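PDB 2CYJ: uncharacterized protein from Pyrococcus horikoshii, which is of unknown function, a conserved hypothetical protein of the DUF498/DUF598 family with an Mth938-like sequence. Local coordinates for residues V6-V11 / T68-M73. Numbering follows the deposited sequence. Where two conformers were deposited one is given.
Sequences VRFGLV and TGIYGM
Phe8 and Ile70 meet at the surface where the tips of two turns approach each other, a compact example of how two loops can be joined by apolar side chains with no hydrogen bond between them. Ile70 sends its CG1 branch across the root of the phenylalanine: CG1 lies 3.7 Å from Phe8 CA and 3.8 Å from the ring atom CD2 of Phe8. This branch leaves CB anti to the carbonyl carbon (chi1 -67°), and its terminal CD1 lies beside the Arg7–Phe8 peptide, 4.2 Å from Arg7 C. The other branch of Ile70 works within its own loop, with CG2 3.9 Å above the plane of the Tyr71 ring and over its centre. One isoleucine thus divides its two arms between the opposing turn and the neighbouring tyrosine. Tyr71 adds a smaller contribution, its CE1 approaching Phe8 CD2 at 3.9 Å, with the two side chains crossing at about a right angle. An alanine in place of Ile70 would lose both arms and would probably open a gap beside Phe8 CA and the near side of its ring, and leave the Tyr71 ring freer to turn on the face that CG2 covers. The backbone shapes both platforms: Arg7 to Leu10 forms a type II turn, its Gly9 at positive phi, whereas Gly69 to Gly72 forms a type I turn closed by Gly72 N to Gly69 O at 3.0 Å. The first turn is the hairpin connection between antiparallel strands 3-7 and 10-13. Helix 94-104 lies close by, its Leu98 meeting Val6 and Val11, while Thr94 hydrogen-bonds Gly69; the contact joins the hairpin of the three-stranded sheet to the loop that follows strand 63-68 of the mixed sheet.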
loop_
_atom_site.group_PDB
_atom_site.type_symbol
_atom_site.label_atom_id
_atom_site.label_comp_id
_atom_site.label_asym_id
_atom_site.label_seq_id
_atom_site.Cartn_x
_atom_site.Cartn_y
_atom_site.Cartn_z
ATOM N N VAL A 6 -12.100 -8.640 -1.907
ATOM C CA VAL A 6 -11.744 -7.417 -1.206
ATOM C C VAL A 6 -12.950 -6.972 -0.393
ATOM O O VAL A 6 -14.025 -6.746 -0.940
ATOM C CB VAL A 6 -11.342 -6.292 -2.190
ATOM C CG1 VAL A 6 -10.972 -5.033 -1.428
ATOM C CG2 VAL A 6 -10.150 -6.750 -3.025
ATOM N N ARG A 7 -12.775 -6.878 0.918
ATOM C CA ARG A 7 -13.848 -6.419 1.783
ATOM C C ARG A 7 -13.208 -5.733 2.973
ATOM O O ARG A 7 -11.998 -5.828 3.176
ATOM C CB ARG A 7 -14.726 -7.590 2.240
ATOM C CG ARG A 7 -14.145 -8.436 3.350
ATOM C CD ARG A 7 -15.010 -9.667 3.590
ATOM N NE ARG A 7 -14.918 -10.601 2.471
ATOM C CZ ARG A 7 -15.938 -10.960 1.694
ATOM N NH1 ARG A 7 -17.155 -10.467 1.899
ATOM N NH2 ARG A 7 -15.732 -11.811 0.697
ATOM N N PHE A 8 -14.009 -5.014 3.744
ATOM C CA PHE A 8 -13.489 -4.329 4.910
ATOM C C PHE A 8 -12.807 -5.331 5.841
ATOM O O PHE A 8 -13.416 -6.323 6.247
ATOM C CB PHE A 8 -14.636 -3.608 5.631
ATOM C CG PHE A 8 -14.191 -2.768 6.792
ATOM C CD1 PHE A 8 -14.113 -3.304 8.073
ATOM C CD2 PHE A 8 -13.837 -1.439 6.600
ATOM C CE1 PHE A 8 -13.683 -2.523 9.147
ATOM C CE2 PHE A 8 -13.406 -0.648 7.666
ATOM C CZ PHE A 8 -13.330 -1.192 8.942
ATOM N N GLY A 9 -11.537 -5.065 6.150
ATOM C CA GLY A 9 -10.762 -5.909 7.043
ATOM C C GLY A 9 -10.218 -7.216 6.497
ATOM O O GLY A 9 -9.541 -7.946 7.224
ATOM N N LEU A 10 -10.462 -7.510 5.224
ATOM C CA LEU A 10 -10.011 -8.785 4.688
ATOM C C LEU A 10 -9.854 -8.808 3.179
ATOM O O LEU A 10 -10.809 -8.544 2.445
ATOM C CB LEU A 10 -11.016 -9.876 5.090
ATOM C CG LEU A 10 -10.633 -11.335 4.823
ATOM C CD1 LEU A 10 -9.574 -11.782 5.833
ATOM C CD2 LEU A 10 -11.866 -12.220 4.928
ATOM N N VAL A 11 -8.649 -9.119 2.714
ATOM C CA VAL A 11 -8.426 -9.232 1.280
ATOM C C VAL A 11 -7.829 -10.602 0.974
ATOM O O VAL A 11 -7.040 -11.129 1.761
ATOM C CB VAL A 11 -7.492 -8.120 0.735
ATOM C CG1 VAL A 11 -8.134 -6.754 0.977
ATOM C CG2 VAL A 11 -6.114 -8.215 1.371
ATOM N N THR A 68 -5.863 3.554 0.517
ATOM C CA THR A 68 -6.029 4.379 1.708
ATOM C C THR A 68 -7.081 3.960 2.712
ATOM O O THR A 68 -7.469 4.756 3.572
ATOM C CB THR A 68 -6.305 5.820 1.265
ATOM O OG1 THR A 68 -7.465 5.827 0.427
ATOM C CG2 THR A 68 -5.113 6.374 0.473
ATOM N N GLY A 69 -7.511 2.708 2.623
ATOM C CA GLY A 69 -8.545 2.209 3.502
ATOM C C GLY A 69 -9.827 2.129 2.698
ATOM O O GLY A 69 -9.991 2.833 1.704
ATOM N N ILE A 70 -10.734 1.258 3.111
ATOM C CA ILE A 70 -12.012 1.127 2.427
ATOM C C ILE A 70 -12.694 2.494 2.368
ATOM O O ILE A 70 -13.342 2.818 1.374
ATOM C CB ILE A 70 -12.919 0.128 3.176
ATOM C CG1 ILE A 70 -12.329 -1.283 3.083
ATOM C CG2 ILE A 70 -14.348 0.185 2.630
ATOM C CD1 ILE A 70 -12.295 -1.881 1.670
ATOM N N TYR A 71 -12.523 3.296 3.417
ATOM C CA TYR A 71 -13.145 4.615 3.474
ATOM C C TYR A 71 -12.185 5.782 3.232
ATOM O O TYR A 71 -12.515 6.944 3.487
ATOM C CB TYR A 71 -13.894 4.770 4.804
ATOM C CG TYR A 71 -15.041 3.785 4.932
ATOM C CD1 TYR A 71 -14.953 2.673 5.774
ATOM C CD2 TYR A 71 -16.205 3.946 4.178
ATOM C CE1 TYR A 71 -16.002 1.743 5.855
ATOM C CE2 TYR A 71 -17.259 3.021 4.254
ATOM C CZ TYR A 71 -17.146 1.930 5.091
ATOM O OH TYR A 71 -18.177 1.023 5.170
ATOM N N GLY A 72 -10.998 5.456 2.721
ATOM C CA GLY A 72 -10.003 6.463 2.395
ATOM C C GLY A 72 -9.491 7.341 3.518
ATOM O O GLY A 72 -9.118 8.496 3.284
ATOM N N MET A 73 -9.420 6.797 4.728
ATOM C CA MET A 73 -8.975 7.587 5.867
ATOM C C MET A 73 -7.474 7.685 6.097
ATOM O O MET A 73 -7.020 8.482 6.924
ATOM C CB MET A 73 -9.673 7.093 7.129
ATOM C CG MET A 73 -11.174 7.197 7.010
ATOM S SD MET A 73 -11.998 7.008 8.591
ATOM C CE MET A 73 -13.723 7.117 8.081
#